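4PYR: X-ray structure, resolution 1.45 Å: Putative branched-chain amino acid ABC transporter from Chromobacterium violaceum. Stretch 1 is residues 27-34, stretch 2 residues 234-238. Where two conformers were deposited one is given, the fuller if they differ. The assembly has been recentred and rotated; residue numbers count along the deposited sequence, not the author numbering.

Stretch 1, residues 27-34: EAAAQVDQ
Stretch 2, residues 234-238: QRYPR

The most unusual feature is a shared polar knot in which Tyr 236 OH donates to Asp 33 OD2 (2.9 Å) while accepting from Arg 235 NH2 (2.9 Å) and, weakly, from Arg 235 NE (3.0 Å, 133°). Arg 235 NE also reaches Asp 33 OD1 at 3.4 Å, a salt bridge whose hydrogen bond is weak (144°). Asp 33 OD1 lies 3.0 Å from Tyr 236 OH.

Stretch 1 is helical through Asp 33, with Gln 31 N to Glu 27 O at 2.9 Å and Asp 33 N to Ala 29 O at 2.8 Å; Gln 34 then leaves helical space at phi/psi 51/39. In stretch 2, Arg 235 (-81/-13) gives way to extended Tyr 236 (-103/144) and Pro 237 (-70/149). Register is set by Ala 29 CA and Tyr 236 CA, 6.4 Å apart.

Asp 33 (chi1 m, chi2 0°) and Tyr 236 (m, chi2 -73°) both leave their backbones sideways, yet their ends converge. Arg 235 is p, t, t, with chi4 -94°. Tyr 236 CE1 packs 3.8 Å from Ala 29 CA and 3.9 Å from Ala 29 CB. Val 32 (t) points toward stretch 2, placing CG2 3.9 Å from Pro 237 CD, while Ala 28 CB meets Pro 237 CG at 4.1 Å. Of 277 Å² buried, Tyr 236 contributes most, 67 Å².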

# COMPACT_ATOMS: atom_id res chain seq x y z
N GLU A 27 12.96 2.01 12.59
CA GLU A 27 13.58 2.20 13.92
C GLU A 27 12.62 1.75 15.02
O GLU A 27 13.01 1.01 15.94
CB GLU A 27 13.90 3.69 14.20
CG GLU A 27 15.04 4.31 13.41
CD GLU A 27 16.45 3.85 13.81
OE1 GLU A 27 16.68 3.37 14.95
OE2 GLU A 27 17.34 3.98 12.94
N ALA A 28 11.38 2.21 14.97
CA ALA A 28 10.38 1.83 15.99
C ALA A 28 10.28 0.28 16.14
O ALA A 28 10.22 -0.26 17.25
CB ALA A 28 9.02 2.42 15.66
N ALA A 29 10.24 -0.42 15.01
CA ALA A 29 10.08 -1.85 15.02
C ALA A 29 11.39 -2.49 15.57
O ALA A 29 11.33 -3.46 16.33
CB ALA A 29 9.78 -2.35 13.62
N ALA A 30 12.55 -1.96 15.17
CA ALA A 30 13.81 -2.47 15.68
C ALA A 30 13.92 -2.34 17.20
O ALA A 30 14.41 -3.24 17.90
CB ALA A 30 14.99 -1.75 15.03
N GLN A 31 13.47 -1.22 17.75
CA GLN A 31 13.52 -1.03 19.17
C GLN A 31 12.62 -2.01 19.95
O GLN A 31 12.98 -2.44 21.03
CB GLN A 31 13.17 0.42 19.49
CG GLN A 31 14.30 1.33 19.08
CD GLN A 31 13.94 2.80 19.13
OE1 GLN A 31 12.95 3.19 19.76
NE2 GLN A 31 14.75 3.64 18.47
N VAL A 32 11.49 -2.37 19.38
CA VAL A 32 10.58 -3.30 20.01
C VAL A 32 11.07 -4.73 19.84
O VAL A 32 11.22 -5.45 20.81
CB VAL A 32 9.18 -3.18 19.44
CG1 VAL A 32 8.30 -4.29 19.96
CG2 VAL A 32 8.56 -1.85 19.83
N ASP A 33 11.32 -5.10 18.60
CA ASP A 33 11.57 -6.50 18.31
C ASP A 33 12.98 -6.93 18.66
O ASP A 33 13.18 -8.09 19.03
CB ASP A 33 11.33 -6.74 16.81
CG ASP A 33 9.88 -6.77 16.44
OD1 ASP A 33 8.97 -6.61 17.29
OD2 ASP A 33 9.64 -7.02 15.27
N GLN A 34 13.96 -6.04 18.52
CA GLN A 34 15.37 -6.32 18.92
C GLN A 34 15.95 -7.59 18.39
O GLN A 34 16.72 -8.30 19.06
CB GLN A 34 15.49 -6.35 20.37
CG GLN A 34 15.27 -4.96 20.88
CD GLN A 34 15.06 -5.10 22.30
OE1 GLN A 34 16.04 -5.23 23.04
NE2 GLN A 34 13.80 -5.31 22.69
N GLN A 234 -0.66 -3.74 18.05
CA GLN A 234 -0.54 -3.32 19.46
C GLN A 234 0.86 -3.18 19.98
O GLN A 234 1.13 -2.37 20.85
CB GLN A 234 -1.20 -4.36 20.38
CG GLN A 234 -2.65 -4.49 20.21
CD GLN A 234 -3.24 -5.39 21.25
OE1 GLN A 234 -2.61 -6.34 21.73
NE2 GLN A 234 -4.43 -5.08 21.62
N ARG A 235 1.79 -3.99 19.50
CA ARG A 235 3.10 -3.97 20.14
C ARG A 235 4.01 -2.83 19.69
O ARG A 235 5.02 -2.59 20.32
CB ARG A 235 3.81 -5.34 20.04
CG ARG A 235 4.25 -5.76 18.67
CD ARG A 235 5.22 -6.93 18.83
NE ARG A 235 5.69 -7.36 17.54
CZ ARG A 235 5.12 -8.34 16.85
NH1 ARG A 235 4.08 -8.98 17.37
NH2 ARG A 235 5.60 -8.67 15.63
N TYR A 236 3.68 -2.13 18.61
CA TYR A 236 4.54 -1.04 18.17
C TYR A 236 3.97 0.33 18.55
O TYR A 236 2.76 0.52 18.51
CB TYR A 236 4.75 -1.09 16.66
CG TYR A 236 5.32 -2.39 16.19
CD1 TYR A 236 6.65 -2.71 16.44
CD2 TYR A 236 4.54 -3.32 15.57
CE1 TYR A 236 7.17 -3.95 16.11
CE2 TYR A 236 5.06 -4.56 15.19
CZ TYR A 236 6.38 -4.86 15.48
OH TYR A 236 6.90 -6.10 15.15
N PRO A 237 4.85 1.26 18.91
CA PRO A 237 4.33 2.58 19.31
C PRO A 237 3.75 3.33 18.12
O PRO A 237 4.18 3.12 16.97
CB PRO A 237 5.57 3.30 19.85
CG PRO A 237 6.67 2.74 18.99
CD PRO A 237 6.33 1.23 18.92
N ARG A 238 2.74 4.15 18.39
CA ARG A 238 2.19 5.03 17.36
C ARG A 238 3.26 6.08 17.07
O ARG A 238 4.16 6.31 17.91
CB ARG A 238 0.89 5.68 17.82
CG ARG A 238 -0.15 4.74 18.41
CD ARG A 238 -0.58 3.63 17.49
NE ARG A 238 -1.29 4.11 16.29
CZ ARG A 238 -1.89 3.33 15.40
NH1 ARG A 238 -2.49 3.90 14.36
NH2 ARG A 238 -1.88 2.00 15.52